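Local coordinates for protein ATP-dependent RNA helicase HrpB (Escherichia coli, PDB 6EUD) that hydrolyses ATP as a bacterial DExH-box NTPase of the DEAH/RHA type and binds single-stranded RNA, acting as an RNA helicase, at residues A[493-498]-A[534-539]; A[396-401]-A[499-504]; A[433-438]-A[563-568]; A[454-459]-A[527-532]. All coordinates share one frame; numbering follows the deposited sequence.

Contact 1. Residues A[493-498]-A[534-539]; sequences PLLAGA and WLIAPL
Leu495 and Ile536 meet across the gap between a helix and a strand with their side chains crossing obliquely. The short axes of 493-498 and 534-539 approach to 9.2 Å at 63°, and the side chain of Ile536 bridges that interval. Its longer branch leaves beside the backbone N (chi1 -52°) and runs on fully extended, which drives Ile536 CD1 against the helix: it lies 3.9 Å from Leu495 CB and reaches the backbone, 3.8 Å from Ala496 N. Ala496 CB borders Ile536 CD1 at 4.3 Å. The leucine answers with its own CD1: Leu495 CD1 rests against the branch point of the isoleucine, 4.1 Å from Ile536 CB, with Ile536 CG2 as close, and extends to the proline ring, 4.2 Å from Pro538 CD. No hydrogen bond spans the two segments; the contact is buried apolar packing throughout. Around it, Leu562 of helix 559-565 touches both Ala496 and Ile536, while Met426 of helix 421-429 and Ile442 of helix 433-447 pack on Leu495. Strand 534-542 is itself held in its sheet by backbone bonds from Leu535 to Ala504 of strand 503-506 and between Ile536 and Leu555 of strand 554-556.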
loop_
_atom_site.group_PDB
_atom_site.type_symbol
_atom_site.label_atom_id
_atom_site.label_comp_id
_atom_site.label_asym_id
_atom_site.label_seq_id
_atom_site.Cartn_x
_atom_site.Cartn_y
_atom_site.Cartn_z
ATOM N N PRO A 493 28.167 -5.803 -7.128
ATOM C CA PRO A 493 27.462 -5.138 -8.236
ATOM C C PRO A 493 26.075 -5.734 -8.555
ATOM O O PRO A 493 25.176 -4.984 -8.936
ATOM C CB PRO A 493 28.421 -5.304 -9.412
ATOM C CG PRO A 493 29.275 -6.483 -9.044
ATOM C CD PRO A 493 29.415 -6.456 -7.564
ATOM N N LEU A 494 25.890 -7.037 -8.371
ATOM C CA LEU A 494 24.559 -7.651 -8.504
ATOM C C LEU A 494 23.545 -7.080 -7.507
ATOM O O LEU A 494 22.404 -6.762 -7.858
ATOM C CB LEU A 494 24.668 -9.163 -8.316
ATOM C CG LEU A 494 25.428 -9.892 -9.427
ATOM C CD1 LEU A 494 25.788 -11.274 -8.950
ATOM C CD2 LEU A 494 24.579 -9.970 -10.681
ATOM N N LEU A 495 23.965 -6.956 -6.258
ATOM C CA LEU A 495 23.136 -6.354 -5.237
ATOM C C LEU A 495 22.842 -4.887 -5.515
ATOM O O LEU A 495 21.706 -4.432 -5.366
ATOM C CB LEU A 495 23.804 -6.461 -3.873
ATOM C CG LEU A 495 23.596 -7.683 -2.997
ATOM C CD1 LEU A 495 24.054 -7.329 -1.578
ATOM C CD2 LEU A 495 22.148 -8.161 -3.011
ATOM N N ALA A 496 23.889 -4.155 -5.887
ATOM C CA ALA A 496 23.801 -2.726 -6.186
ATOM C C ALA A 496 22.649 -2.406 -7.136
ATOM O O ALA A 496 21.958 -1.417 -6.942
ATOM C CB ALA A 496 25.121 -2.218 -6.777
ATOM N N GLY A 497 22.441 -3.246 -8.148
ATOM C CA GLY A 497 21.376 -3.026 -9.107
ATOM C C GLY A 497 19.989 -3.166 -8.498
ATOM O O GLY A 497 19.144 -2.278 -8.644
ATOM N N ALA A 498 19.767 -4.267 -7.784
ATOM C CA ALA A 498 18.443 -4.599 -7.287
ATOM C C ALA A 498 18.121 -3.975 -5.924
ATOM O O ALA A 498 16.966 -3.955 -5.516
ATOM C CB ALA A 498 18.287 -6.109 -7.217
ATOM N N TRP A 534 30.534 1.802 4.275
ATOM C CA TRP A 534 29.564 1.586 3.203
ATOM C C TRP A 534 29.083 0.145 3.106
ATOM O O TRP A 534 29.890 -0.779 3.012
ATOM C CB TRP A 534 30.155 2.019 1.872
ATOM C CG TRP A 534 30.235 3.476 1.741
ATOM C CD1 TRP A 534 31.270 4.271 2.123
ATOM C CD2 TRP A 534 29.240 4.343 1.181
ATOM N NE1 TRP A 534 30.983 5.584 1.837
ATOM C CE2 TRP A 534 29.742 5.654 1.256
ATOM C CE3 TRP A 534 27.978 4.135 0.619
ATOM C CZ2 TRP A 534 29.030 6.757 0.791
ATOM C CZ3 TRP A 534 27.266 5.237 0.156
ATOM C CH2 TRP A 534 27.796 6.530 0.247
ATOM N N LEU A 535 27.764 -0.032 3.131
ATOM C CA LEU A 535 27.155 -1.352 3.025
ATOM C C LEU A 535 26.056 -1.374 1.978
ATOM O O LEU A 535 25.615 -0.332 1.511
ATOM C CB LEU A 535 26.565 -1.794 4.362
ATOM C CG LEU A 535 27.448 -1.722 5.606
ATOM C CD1 LEU A 535 26.603 -1.989 6.856
ATOM C CD2 LEU A 535 28.628 -2.702 5.489
ATOM N N ILE A 536 25.626 -2.574 1.603
ATOM C CA ILE A 536 24.350 -2.738 0.913
ATOM C C ILE A 536 23.522 -3.620 1.826
ATOM O O ILE A 536 23.959 -4.715 2.165
ATOM C CB ILE A 536 24.481 -3.398 -0.477
ATOM C CG1 ILE A 536 25.528 -2.683 -1.330
ATOM C CG2 ILE A 536 23.137 -3.353 -1.176
ATOM C CD1 ILE A 536 25.674 -3.257 -2.685
ATOM N N ALA A 537 22.360 -3.146 2.256
ATOM C CA ALA A 537 21.548 -3.904 3.203
ATOM C C ALA A 537 20.227 -4.332 2.588
ATOM O O ALA A 537 19.216 -3.651 2.748
ATOM C CB ALA A 537 21.297 -3.091 4.469
ATOM N N PRO A 538 20.228 -5.475 1.890
ATOM C CA PRO A 538 18.992 -5.924 1.245
ATOM C C PRO A 538 17.885 -6.312 2.236
ATOM O O PRO A 538 16.716 -6.087 1.937
ATOM C CB PRO A 538 19.453 -7.134 0.413
ATOM C CG PRO A 538 20.703 -7.564 1.005
ATOM C CD PRO A 538 21.370 -6.334 1.531
ATOM N N LEU A 539 18.245 -6.867 3.386
ATOM C CA LEU A 539 17.244 -7.314 4.352
ATOM C C LEU A 539 17.164 -6.402 5.586
ATOM O O LEU A 539 18.134 -6.252 6.340
ATOM C CB LEU A 539 17.539 -8.753 4.777
ATOM C CG LEU A 539 16.365 -9.577 5.288
ATOM C CD1 LEU A 539 15.255 -9.596 4.263
ATOM C CD2 LEU A 539 16.833 -10.975 5.593
#

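Contact 2. Residues A[396-401]-A[499-504]; sequences LQMLGA and FADRIA. With EDO (1,2-ethanediol), chain C.
Met398 closes the last turn of helix 386-398 against Ala500 and Asp501, just where that helix ends in a Schellman motif with Gly400 at positive phi. Helix 386-398 and the short strands after it are consistent with the winged-helix domain of DEAH/RHA helicases. With CG swung away from the backbone N (chi1 -170°), the methionine chain extends to the sulfur and bends there; the side chain crosses that of Asp501 at about a right angle. The methyl Met398 CE lies 3.6 Å from Asp501 OD1, and Met398 SD is 3.8 Å from Asp501 OD1. Met398 SD also sits 4.4 Å from Ala500 CB, while Met398 CE comes to 4.1 Å from Ala500 N. The other carboxylate oxygen is engaged differently: Asp501 OD2 accepts a 2.9 Å hydrogen bond from O2 of a 1,2-ethanediol, probably from the crystallisation liquor, and forms a salt bridge with Arg422. Replacing Asp501 by an alanine would probably leave Arg422 without this acidic mate and uncover the end of Met398. Leu396 packs on helix 361-370, Leu399 and Phe499 lie against helix 421-429, and strand 503-506 continues beside strand 534-542.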
loop_
_atom_site.group_PDB
_atom_site.type_symbol
_atom_site.label_atom_id
_atom_site.label_comp_id
_atom_site.label_asym_id
_atom_site.label_seq_id
_atom_site.Cartn_x
_atom_site.Cartn_y
_atom_site.Cartn_z
ATOM N N LEU A 396 9.774 -0.960 -10.087
ATOM C CA LEU A 396 10.002 -1.701 -11.322
ATOM C C LEU A 396 10.824 -0.856 -12.291
ATOM O O LEU A 396 11.674 -1.385 -13.029
ATOM C CB LEU A 396 8.668 -2.137 -11.955
ATOM C CG LEU A 396 7.891 -3.220 -11.186
ATOM C CD1 LEU A 396 6.709 -3.735 -11.979
ATOM C CD2 LEU A 396 8.788 -4.397 -10.825
ATOM N N GLN A 397 10.589 0.458 -12.272
ATOM C CA GLN A 397 11.414 1.387 -13.046
ATOM C C GLN A 397 12.871 1.326 -12.595
ATOM O O GLN A 397 13.769 1.169 -13.418
ATOM C CB GLN A 397 10.868 2.808 -12.930
ATOM C CG GLN A 397 9.732 3.082 -13.894
ATOM C CD GLN A 397 8.809 4.205 -13.450
ATOM O OE1 GLN A 397 9.000 4.815 -12.395
ATOM N NE2 GLN A 397 7.774 4.460 -14.246
ATOM N N MET A 398 13.099 1.431 -11.287
ATOM C CA MET A 398 14.443 1.331 -10.728
ATOM C C MET A 398 15.148 0.049 -11.201
ATOM O O MET A 398 16.348 0.057 -11.477
ATOM C CB MET A 398 14.403 1.375 -9.188
ATOM C CG MET A 398 15.790 1.526 -8.520
ATOM S SD MET A 398 15.871 1.155 -6.752
ATOM C CE MET A 398 16.119 -0.616 -6.766
ATOM N N LEU A 399 14.393 -1.043 -11.289
ATOM C CA LEU A 399 14.946 -2.349 -11.637
ATOM C C LEU A 399 15.123 -2.539 -13.140
ATOM O O LEU A 399 15.657 -3.552 -13.582
ATOM C CB LEU A 399 14.048 -3.459 -11.067
ATOM C CG LEU A 399 13.939 -3.475 -9.527
ATOM C CD1 LEU A 399 12.914 -4.495 -9.074
ATOM C CD2 LEU A 399 15.324 -3.713 -8.854
ATOM N N GLY A 400 14.663 -1.564 -13.921
ATOM C CA GLY A 400 14.725 -1.636 -15.374
ATOM C C GLY A 400 13.748 -2.597 -16.045
ATOM O O GLY A 400 13.962 -3.020 -17.182
ATOM N N ALA A 401 12.667 -2.932 -15.350
ATOM C CA ALA A 401 11.698 -3.906 -15.837
ATOM C C ALA A 401 10.656 -3.290 -16.788
ATOM O O ALA A 401 9.943 -4.012 -17.504
ATOM C CB ALA A 401 10.995 -4.575 -14.644
ATOM N N PHE A 499 19.131 -3.479 -5.217
ATOM C CA PHE A 499 18.910 -2.873 -3.908
ATOM C C PHE A 499 19.622 -1.536 -3.760
ATOM O O PHE A 499 20.116 -1.217 -2.682
ATOM C CB PHE A 499 19.370 -3.821 -2.809
ATOM C CG PHE A 499 18.689 -5.159 -2.844
ATOM C CD1 PHE A 499 19.213 -6.203 -3.593
ATOM C CD2 PHE A 499 17.510 -5.366 -2.148
ATOM C CE1 PHE A 499 18.577 -7.428 -3.621
ATOM C CE2 PHE A 499 16.862 -6.596 -2.177
ATOM C CZ PHE A 499 17.397 -7.626 -2.905
ATOM N N ALA A 500 19.679 -0.759 -4.840
ATOM C CA ALA A 500 20.373 0.536 -4.832
ATOM C C ALA A 500 19.862 1.490 -3.740
ATOM O O ALA A 500 20.638 2.218 -3.129
ATOM C CB ALA A 500 20.252 1.188 -6.184
ATOM N N ASP A 501 18.551 1.486 -3.511
ATOM C CA ASP A 501 17.924 2.308 -2.483
ATOM C C ASP A 501 18.287 1.843 -1.070
ATOM O O ASP A 501 17.970 2.525 -0.087
ATOM C CB ASP A 501 16.405 2.281 -2.648
ATOM C CG ASP A 501 15.856 0.863 -2.701
ATOM O OD1 ASP A 501 16.557 -0.019 -3.225
ATOM O OD2 ASP A 501 14.732 0.608 -2.233
ATOM N N ARG A 502 18.925 0.674 -0.963
ATOM C CA ARG A 502 19.283 0.155 0.353
ATOM C C ARG A 502 20.788 0.117 0.565
ATOM O O ARG A 502 21.264 -0.533 1.485
ATOM C CB ARG A 502 18.683 -1.228 0.560
ATOM C CG ARG A 502 17.187 -1.203 0.455
ATOM C CD ARG A 502 16.585 -2.565 0.659
ATOM N NE ARG A 502 15.142 -2.510 0.467
ATOM C CZ ARG A 502 14.367 -3.584 0.424
ATOM N NH1 ARG A 502 14.899 -4.798 0.544
ATOM N NH2 ARG A 502 13.066 -3.445 0.254
ATOM N N ILE A 503 21.527 0.809 -0.296
ATOM C CA ILE A 503 22.921 1.148 -0.027
ATOM C C ILE A 503 23.006 1.995 1.238
ATOM O O ILE A 503 22.275 2.974 1.383
ATOM C CB ILE A 503 23.527 1.916 -1.186
ATOM C CG1 ILE A 503 23.676 0.985 -2.394
ATOM C CG2 ILE A 503 24.843 2.547 -0.762
ATOM C CD1 ILE A 503 24.083 1.686 -3.678
ATOM N N ALA A 504 23.882 1.620 2.161
ATOM C CA ALA A 504 23.920 2.279 3.465
ATOM C C ALA A 504 25.260 2.946 3.761
ATOM O O ALA A 504 26.325 2.360 3.548
ATOM C CB ALA A 504 23.596 1.294 4.535
HETATM C C1 EDO C . 12.996 3.323 -4.555
HETATM O O1 EDO C . 11.706 2.806 -4.762
HETATM C C2 EDO C . 13.117 3.898 -3.134
HETATM O O2 EDO C . 12.917 2.886 -2.128
#

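Contact 3. Residues A[433-438]-A[563-568]; sequences DDEAAT and VQRCPQ
Glu435 and Arg565 share nearly all the surface that these segments bury, and their side chains reach for each other from opposite directions across backbones whose nearest CA atoms, those of the same two residues, lie 14.1 Å apart. The single link is a long salt bridge, 3.4 Å from Glu435 OE2 to Arg565 NH2, and as no other pair of atoms comes close, it is a loose, one-atom encounter and not a two-pronged one. The carboxylate oxygen lies at the edge of the guanidinium, near its plane; the two flat groups are turned 35° against each other. Glu435 runs out extended beyond CG, whereas in Arg565 CG stands opposite the backbone N (chi1 175°) and the chain then bends at chi2, its aliphatic part lying on Pro493. The bridge lies beside helix 491-498, joining the start of helix 433-447, in what is probably the ratchet-like helical bundle of DEAH/RHA helicases, to the end of helix 559-565, which follows the strands of the probable OB-fold. Acidic side chains at a helix start and basic ones at a helix end would both be expected to suit the helix dipoles. The firmer hold on Glu435 is on OE1, which accepts a hydrogen bond from the backbone N of Lys431, just ahead of the helix. One turn further on, Thr438 OG1 bonds Asp434 O at 2.8 Å, from the opposite face of that carbonyl to Thr438 N.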
loop_
_atom_site.group_PDB
_atom_site.type_symbol
_atom_site.label_atom_id
_atom_site.label_comp_id
_atom_site.label_asym_id
_atom_site.label_seq_id
_atom_site.Cartn_x
_atom_site.Cartn_y
_atom_site.Cartn_z
ATOM N N ASP A 433 27.657 -16.690 -16.669
ATOM C CA ASP A 433 27.165 -17.799 -15.884
ATOM C C ASP A 433 27.742 -17.827 -14.466
ATOM O O ASP A 433 27.134 -18.390 -13.568
ATOM C CB ASP A 433 27.438 -19.108 -16.623
ATOM C CG ASP A 433 26.739 -19.161 -17.984
ATOM O OD1 ASP A 433 25.877 -18.282 -18.247
ATOM O OD2 ASP A 433 27.037 -20.078 -18.790
ATOM N N ASP A 434 28.881 -17.179 -14.250
ATOM C CA ASP A 434 29.456 -17.095 -12.909
ATOM C C ASP A 434 28.702 -16.058 -12.080
ATOM O O ASP A 434 28.384 -16.283 -10.913
ATOM C CB ASP A 434 30.959 -16.770 -12.985
ATOM C CG ASP A 434 31.800 -17.970 -13.482
ATOM O OD1 ASP A 434 31.278 -19.104 -13.561
ATOM O OD2 ASP A 434 32.999 -17.790 -13.783
ATOM N N GLU A 435 28.398 -14.921 -12.698
ATOM C CA GLU A 435 27.525 -13.929 -12.078
ATOM C C GLU A 435 26.150 -14.530 -11.859
ATOM O O GLU A 435 25.500 -14.250 -10.854
ATOM C CB GLU A 435 27.416 -12.661 -12.931
ATOM C CG GLU A 435 28.658 -11.774 -12.864
ATOM C CD GLU A 435 28.509 -10.442 -13.589
ATOM O OE1 GLU A 435 27.423 -10.158 -14.144
ATOM O OE2 GLU A 435 29.503 -9.681 -13.617
ATOM N N ALA A 436 25.710 -15.369 -12.792
ATOM C CA ALA A 436 24.412 -16.018 -12.640
ATOM C C ALA A 436 24.371 -16.888 -11.374
ATOM O O ALA A 436 23.466 -16.718 -10.540
ATOM C CB ALA A 436 24.075 -16.838 -13.864
ATOM N N ALA A 437 25.336 -17.806 -11.237
ATOM C CA ALA A 437 25.388 -18.704 -10.082
ATOM C C ALA A 437 25.500 -17.905 -8.771
ATOM O O ALA A 437 24.917 -18.272 -7.751
ATOM C CB ALA A 437 26.551 -19.676 -10.209
ATOM N N THR A 438 26.245 -16.806 -8.809
ATOM C CA THR A 438 26.356 -15.936 -7.646
ATOM C C THR A 438 24.988 -15.333 -7.288
ATOM O O THR A 438 24.558 -15.382 -6.130
ATOM C CB THR A 438 27.385 -14.809 -7.884
ATOM O OG1 THR A 438 28.649 -15.383 -8.263
ATOM C CG2 THR A 438 27.557 -13.975 -6.625
ATOM N N VAL A 563 31.045 2.477 -7.166
ATOM C CA VAL A 563 30.679 3.622 -7.990
ATOM C C VAL A 563 31.407 3.552 -9.330
ATOM O O VAL A 563 30.882 3.949 -10.371
ATOM C CB VAL A 563 31.015 4.945 -7.272
ATOM C CG1 VAL A 563 30.890 6.113 -8.225
ATOM C CG2 VAL A 563 30.133 5.113 -6.051
ATOM N N GLN A 564 32.623 3.028 -9.295
ATOM C CA GLN A 564 33.375 2.835 -10.515
ATOM C C GLN A 564 32.758 1.704 -11.335
ATOM O O GLN A 564 32.613 1.820 -12.551
ATOM C CB GLN A 564 34.844 2.548 -10.199
ATOM C CG GLN A 564 35.772 3.727 -10.455
ATOM C CD GLN A 564 35.915 4.039 -11.937
ATOM O OE1 GLN A 564 36.458 3.236 -12.699
ATOM N NE2 GLN A 564 35.417 5.201 -12.354
ATOM N N ARG A 565 32.384 0.622 -10.657
ATOM C CA ARG A 565 31.766 -0.531 -11.303
ATOM C C ARG A 565 30.356 -0.206 -11.798
ATOM O O ARG A 565 29.915 -0.721 -12.829
ATOM C CB ARG A 565 31.738 -1.718 -10.331
ATOM C CG ARG A 565 31.003 -2.949 -10.831
ATOM C CD ARG A 565 31.525 -3.401 -12.186
ATOM N NE ARG A 565 31.067 -4.741 -12.551
ATOM C CZ ARG A 565 29.847 -5.024 -13.003
ATOM N NH1 ARG A 565 28.940 -4.063 -13.128
ATOM N NH2 ARG A 565 29.531 -6.277 -13.317
ATOM N N CYS A 566 29.665 0.665 -11.062
ATOM C CA CYS A 566 28.268 0.993 -11.329
ATOM C C CYS A 566 28.053 2.502 -11.301
ATOM O O CYS A 566 27.453 3.035 -10.356
ATOM C CB CYS A 566 27.342 0.322 -10.304
ATOM S SG CYS A 566 27.648 -1.445 -9.956
ATOM N N PRO A 567 28.538 3.196 -12.346
ATOM C CA PRO A 567 28.527 4.663 -12.419
ATOM C C PRO A 567 27.133 5.261 -12.335
ATOM O O PRO A 567 26.990 6.405 -11.912
ATOM C CB PRO A 567 29.163 4.956 -13.787
ATOM C CG PRO A 567 28.975 3.691 -14.592
ATOM C CD PRO A 567 29.088 2.585 -13.576
ATOM N N GLN A 568 26.122 4.493 -12.725
ATOM C CA GLN A 568 24.753 4.987 -12.764
ATOM C C GLN A 568 24.199 5.227 -11.358
ATOM O O GLN A 568 23.205 5.923 -11.199
ATOM C CB GLN A 568 23.853 4.010 -13.527
ATOM C CG GLN A 568 23.686 2.626 -12.850
ATOM C CD GLN A 568 24.863 1.669 -13.073
ATOM O OE1 GLN A 568 25.846 2.017 -13.724
ATOM N NE2 GLN A 568 24.756 0.459 -12.533
#

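Contact 4. Residues A[454-459]-A[527-532]; sequences NSDLGV and DALSRH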
loop_
_atom_site.group_PDB
_atom_site.type_symbol
_atom_site.label_atom_id
_atom_site.label_comp_id
_atom_site.label_asym_id
_atom_site.label_seq_id
_atom_site.Cartn_x
_atom_site.Cartn_y
_atom_site.Cartn_z
ATOM N N ASN A 454 23.387 -13.485 12.535
ATOM C CA ASN A 454 24.555 -13.001 11.806
ATOM C C ASN A 454 24.178 -12.063 10.658
ATOM O O ASN A 454 23.341 -12.391 9.810
ATOM C CB ASN A 454 25.374 -14.171 11.279
ATOM C CG ASN A 454 26.800 -13.783 10.981
ATOM O OD1 ASN A 454 27.109 -12.610 10.757
ATOM N ND2 ASN A 454 27.683 -14.772 10.957
ATOM N N SER A 455 24.807 -10.895 10.633
ATOM C CA SER A 455 24.355 -9.832 9.742
ATOM C C SER A 455 25.099 -9.811 8.412
ATOM O O SER A 455 24.607 -9.225 7.443
ATOM C CB SER A 455 24.493 -8.463 10.417
ATOM O OG SER A 455 25.853 -8.073 10.481
ATOM N N ASP A 456 26.282 -10.422 8.365
ATOM C CA ASP A 456 27.063 -10.442 7.136
ATOM C C ASP A 456 26.474 -11.419 6.096
ATOM O O ASP A 456 26.391 -12.633 6.325
ATOM C CB ASP A 456 28.522 -10.779 7.445
ATOM C CG ASP A 456 29.420 -10.643 6.234
ATOM O OD1 ASP A 456 28.950 -10.101 5.203
ATOM O OD2 ASP A 456 30.607 -11.042 6.311
ATOM N N LEU A 457 26.051 -10.868 4.959
ATOM C CA LEU A 457 25.509 -11.664 3.854
ATOM C C LEU A 457 26.614 -12.504 3.188
ATOM O O LEU A 457 26.347 -13.552 2.595
ATOM C CB LEU A 457 24.836 -10.757 2.827
ATOM C CG LEU A 457 24.354 -11.404 1.529
ATOM C CD1 LEU A 457 23.196 -12.369 1.765
ATOM C CD2 LEU A 457 23.990 -10.349 0.505
ATOM N N GLY A 458 27.856 -12.048 3.307
ATOM C CA GLY A 458 28.996 -12.791 2.802
ATOM C C GLY A 458 29.236 -14.066 3.590
ATOM O O GLY A 458 29.786 -15.040 3.082
ATOM N N VAL A 459 28.825 -14.068 4.848
ATOM C CA VAL A 459 28.940 -15.279 5.654
ATOM C C VAL A 459 27.937 -16.320 5.169
ATOM O O VAL A 459 28.316 -17.453 4.902
ATOM C CB VAL A 459 28.729 -15.006 7.162
ATOM C CG1 VAL A 459 28.378 -16.284 7.864
ATOM C CG2 VAL A 459 29.996 -14.387 7.775
ATOM N N ASP A 527 28.890 -5.021 15.924
ATOM C CA ASP A 527 28.814 -5.913 14.780
ATOM C C ASP A 527 30.011 -5.707 13.886
ATOM O O ASP A 527 30.452 -4.577 13.678
ATOM C CB ASP A 527 27.529 -5.693 13.990
ATOM C CG ASP A 527 26.534 -6.812 14.185
ATOM O OD1 ASP A 527 26.709 -7.598 15.146
ATOM O OD2 ASP A 527 25.580 -6.902 13.384
ATOM N N ALA A 528 30.532 -6.810 13.366
ATOM C CA ALA A 528 31.641 -6.769 12.432
ATOM C C ALA A 528 31.389 -5.792 11.282
ATOM O O ALA A 528 32.297 -5.068 10.872
ATOM C CB ALA A 528 31.905 -8.153 11.890
ATOM N N LEU A 529 30.164 -5.758 10.765
ATOM C CA LEU A 529 29.884 -4.894 9.623
ATOM C C LEU A 529 29.856 -3.407 9.991
ATOM O O LEU A 529 30.187 -2.556 9.166
ATOM C CB LEU A 529 28.563 -5.279 8.953
ATOM C CG LEU A 529 28.598 -6.529 8.082
ATOM C CD1 LEU A 529 27.259 -6.707 7.381
ATOM C CD2 LEU A 529 29.757 -6.465 7.086
ATOM N N SER A 530 29.478 -3.092 11.227
ATOM C CA SER A 530 29.426 -1.693 11.670
ATOM C C SER A 530 30.831 -1.120 11.905
ATOM O O SER A 530 30.983 0.010 12.372
ATOM C CB SER A 530 28.560 -1.551 12.926
ATOM O OG SER A 530 29.029 -2.367 13.979
ATOM N N ARG A 531 31.851 -1.903 11.559
ATOM C CA ARG A 531 33.214 -1.400 11.475
ATOM C C ARG A 531 33.453 -0.730 10.117
ATOM O O ARG A 531 34.511 -0.142 9.886
ATOM C CB ARG A 531 34.236 -2.532 11.685
ATOM C CG ARG A 531 34.053 -3.372 12.956
ATOM C CD ARG A 531 34.544 -2.668 14.214
ATOM N NE ARG A 531 33.615 -1.629 14.658
ATOM C CZ ARG A 531 32.511 -1.864 15.363
ATOM N NH1 ARG A 531 32.184 -3.108 15.696
ATOM N NH2 ARG A 531 31.728 -0.855 15.727
ATOM N N HIS A 532 32.474 -0.816 9.216
ATOM C CA HIS A 532 32.652 -0.292 7.867
ATOM C C HIS A 532 31.681 0.825 7.539
ATOM O O HIS A 532 30.567 0.875 8.063
ATOM C CB HIS A 532 32.511 -1.415 6.843
ATOM C CG HIS A 532 33.496 -2.520 7.037
ATOM N ND1 HIS A 532 34.782 -2.464 6.543
ATOM C CD2 HIS A 532 33.393 -3.699 7.693
ATOM C CE1 HIS A 532 35.424 -3.569 6.877
ATOM N NE2 HIS A 532 34.605 -4.334 7.576
#
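Ser455 faces Asp527 and Leu529 across this contact, but the run begins one residue earlier, where the side-chain oxygen of Asn454 bends back to take a weak hydrogen bond from Asp456 N. Ser455 then points OG between its own N and carbonyl carbon (chi1 73°), the rotation that brings the hydroxyl to the opposite segment. There it donates a hydrogen bond at 3.1 Å, Ser455 OG to Asp527 OD2, meeting the oxygen from above the carboxylate plane, 54° out of it. The same hydroxyl also borders the leucine, with Ser455 OG 3.7 Å from Leu529 CD1, a methyl that lies equally close to the backbone, 3.7 Å from Ser455 O. A lysine in place of Asp527 would probably leave the Ser455 hydroxyl without its acceptor and free to turn. At Asp456 the partner is again Leu529, whose side chain crosses the aspartate at about a right angle: Asp456 CA is 3.7 Å from Leu529 CD1, and Asp456 OD1 skirts Leu529 CD2 at 4.2 Å. Leu457 turns its end from the contact to Ile442 and Ile445 of helix 433-447. Ser455 and Leu457 both form backbone bonds with Ala554 of strand 554-556, on which Leu529 also packs. Asp456 stands at the N-cap of helix 457-462, its OD1 taking the capping bond from Gly458 N at 2.9 Å, 67° out of the carboxylate plane.

Read from the N terminus, the chain opens contact 2 at 396-401, contact 3 at 433-438, contact 4 at 454-459 and contact 1 at 493-498. Contact 2 closes first, at 499-504, directly after the helix of contact 1; contact 4 follows at 527-532, contact 1 at 534-539 and contact 3 at 563-568. Contact 3 therefore encloses contacts 1 and 4, which cross each other, while contact 2 crosses all three. Contact 1 touches each of the others: Ala498 packs on Leu399, Leu494 on Thr438, and Leu495 on Leu457. Contact 1 ties helix 491-498 to strand 534-542, contact 2 helix 386-398 to the turn before strand 503-506, contact 3 helix 433-447 to helix 559-565, and contact 4 the approach to helix 457-462 to the 527-532 loop.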